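Local coordinates for phenylacetate-CoA oxygenase subunit PaaB (Ralstonia eutropha JMP134, PDB 3EGR), which is probably a small non-catalytic subunit of the multicomponent oxygenase that epoxidises the aromatic ring of phenylacetyl-CoA in bacterial phenylacetate degradation, at residues M39-Y44 with V51-V56. Sequence-based numbering, arbitrary orientation. Where two conformers were deposited one is given.
Sequences MARDVY and VSIWVV
Ile53 meets Ala40 and Arg41 where helix 33-45 packs on one face of an antiparallel sheet of strand order 2-1-3, giving a small two-layer alpha+beta fold. The local axes of helix 39-44 and strand 52-56 approach to 9.4 Å, and their directions differ by 120°, so the helix lies across the strand. In the backbone register Arg41 stands opposite Ile53, with their CA atoms 7.3 Å apart.

Polar links lie around an apolar patch. Tyr44 OH is hydrogen-bonded to Ser27 O, tying the helix to strand 23-29. On the strand, Trp54 and Val55 pair antiparallel with a second subunit, continuing the sheet across the interface, and Ser64 OG of that subunit is hydrogen-bonded to Ile53 N.

The apolar packing divides between the two branches of Ile53. CG2, anti to the backbone N, reaches the Ala40 methyl, with CB to CG2 at 3.8 Å. Val55, two residues further along the same strand face, adds a looser contact, its CG1 lying 4.4 Å from Ala40 CB. Ala40 also touches Val12 of the central strand, and Ile53 also touches Leu37 and Thr45 of the same helix, placing this contact in the helix-sheet core. The longer branch of Ile53, extended at chi2 (175°), carries CD1 against the helix backbone, 3.5 Å from Arg41 CA and next to Arg41 N. Arg41 contributes its aliphatic root, with CB 3.8 Å from Ile53 CD1.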
loop_
_atom_site.group_PDB
_atom_site.type_symbol
_atom_site.label_atom_id
_atom_site.label_comp_id
_atom_site.label_asym_id
_atom_site.label_seq_id
_atom_site.Cartn_x
_atom_site.Cartn_y
_atom_site.Cartn_z
HETATM N N MSE A 39 18.440 5.624 -0.712
HETATM C CA MSE A 39 18.967 5.688 0.662
HETATM C C MSE A 39 19.361 4.311 1.185
HETATM O O MSE A 39 20.404 4.172 1.826
HETATM C CB MSE A 39 17.946 6.304 1.639
HETATM C CG MSE A 39 17.767 7.803 1.521
HETATM SE SE MSE A 39 16.384 8.531 2.707
HETATM C CE MSE A 39 17.126 8.080 4.429
ATOM N N ALA A 40 18.504 3.316 0.966
ATOM C CA ALA A 40 18.786 1.949 1.412
ATOM C C ALA A 40 20.057 1.437 0.742
ATOM O O ALA A 40 20.914 0.831 1.405
ATOM C CB ALA A 40 17.599 1.011 1.158
ATOM N N ARG A 41 20.188 1.706 -0.562
ATOM C CA ARG A 41 21.376 1.304 -1.340
ATOM C C ARG A 41 22.653 1.792 -0.652
ATOM O O ARG A 41 23.617 1.041 -0.509
ATOM C CB ARG A 41 21.294 1.827 -2.797
ATOM C CG ARG A 41 22.382 1.300 -3.781
ATOM C CD ARG A 41 22.151 1.793 -5.244
ATOM N NE ARG A 41 23.390 2.029 -6.005
ATOM C CZ ARG A 41 24.023 1.132 -6.764
ATOM N NH1 ARG A 41 23.558 -0.107 -6.895
ATOM N NH2 ARG A 41 25.140 1.471 -7.400
ATOM N N ASP A 42 22.640 3.042 -0.206
ATOM C CA ASP A 42 23.786 3.632 0.490
ATOM C C ASP A 42 23.915 3.172 1.940
ATOM O O ASP A 42 24.989 2.748 2.382
ATOM C CB ASP A 42 23.697 5.162 0.455
ATOM C CG ASP A 42 24.091 5.735 -0.885
ATOM O OD1 ASP A 42 24.581 4.982 -1.737
ATOM O OD2 ASP A 42 23.909 6.939 -1.094
ATOM N N VAL A 43 22.819 3.273 2.685
ATOM C CA VAL A 43 22.859 3.034 4.128
ATOM C C VAL A 43 23.118 1.572 4.456
ATOM O O VAL A 43 23.827 1.285 5.411
ATOM C CB VAL A 43 21.547 3.516 4.828
ATOM C CG1 VAL A 43 21.395 2.880 6.197
ATOM C CG2 VAL A 43 21.538 5.045 4.934
ATOM N N TYR A 44 22.550 0.658 3.664
ATOM C CA TYR A 44 22.520 -0.761 4.027
ATOM C C TYR A 44 23.341 -1.654 3.111
ATOM O O TYR A 44 23.910 -2.626 3.583
ATOM C CB TYR A 44 21.079 -1.305 4.086
ATOM C CG TYR A 44 20.228 -0.746 5.226
ATOM C CD1 TYR A 44 20.544 -1.011 6.549
ATOM C CD2 TYR A 44 19.098 0.038 4.970
ATOM C CE1 TYR A 44 19.781 -0.510 7.588
ATOM C CE2 TYR A 44 18.331 0.539 6.000
ATOM C CZ TYR A 44 18.682 0.264 7.310
ATOM O OH TYR A 44 17.934 0.752 8.355
ATOM N N VAL A 51 23.065 -7.216 -5.438
ATOM C CA VAL A 51 22.249 -7.246 -4.238
ATOM C C VAL A 51 20.881 -6.722 -4.628
ATOM O O VAL A 51 20.812 -5.705 -5.302
ATOM C CB VAL A 51 22.894 -6.347 -3.140
ATOM C CG1 VAL A 51 21.884 -5.901 -2.164
ATOM C CG2 VAL A 51 24.037 -7.071 -2.435
ATOM N N SER A 52 19.801 -7.397 -4.219
ATOM C CA SER A 52 18.434 -6.908 -4.469
ATOM C C SER A 52 17.882 -6.213 -3.241
ATOM O O SER A 52 17.935 -6.780 -2.148
ATOM C CB SER A 52 17.498 -8.054 -4.831
ATOM O OG SER A 52 16.162 -7.604 -5.020
ATOM N N ILE A 53 17.338 -5.006 -3.432
ATOM C CA ILE A 53 16.697 -4.248 -2.356
ATOM C C ILE A 53 15.185 -4.102 -2.582
ATOM O O ILE A 53 14.740 -3.726 -3.661
ATOM C CB ILE A 53 17.307 -2.814 -2.213
ATOM C CG1 ILE A 53 18.839 -2.862 -2.289
ATOM C CG2 ILE A 53 16.849 -2.145 -0.900
ATOM C CD1 ILE A 53 19.507 -1.475 -2.274
ATOM N N TRP A 54 14.403 -4.392 -1.550
ATOM C CA TRP A 54 12.967 -4.105 -1.532
ATOM C C TRP A 54 12.662 -3.078 -0.452
ATOM O O TRP A 54 13.093 -3.239 0.702
ATOM C CB TRP A 54 12.152 -5.355 -1.212
ATOM C CG TRP A 54 12.098 -6.394 -2.275
ATOM C CD1 TRP A 54 12.624 -6.314 -3.529
ATOM C CD2 TRP A 54 11.430 -7.659 -2.195
ATOM N NE1 TRP A 54 12.340 -7.462 -4.234
ATOM C CE2 TRP A 54 11.608 -8.304 -3.438
ATOM C CE3 TRP A 54 10.701 -8.313 -1.194
ATOM C CZ2 TRP A 54 11.093 -9.572 -3.705
ATOM C CZ3 TRP A 54 10.178 -9.578 -1.461
ATOM C CH2 TRP A 54 10.388 -10.196 -2.706
ATOM N N VAL A 55 11.914 -2.041 -0.825
ATOM C CA VAL A 55 11.384 -1.089 0.134
ATOM C C VAL A 55 9.861 -1.156 0.131
ATOM O O VAL A 55 9.220 -1.350 -0.914
ATOM C CB VAL A 55 11.871 0.369 -0.125
ATOM C CG1 VAL A 55 13.385 0.468 0.076
ATOM C CG2 VAL A 55 11.429 0.893 -1.507
ATOM N N VAL A 56 9.296 -0.988 1.322
ATOM C CA VAL A 56 7.861 -1.096 1.556
ATOM C C VAL A 56 7.467 -0.054 2.589
ATOM O O VAL A 56 8.082 0.020 3.665
ATOM C CB VAL A 56 7.496 -2.471 2.134
ATOM C CG1 VAL A 56 6.016 -2.643 2.150
ATOM C CG2 VAL A 56 8.169 -3.562 1.327
#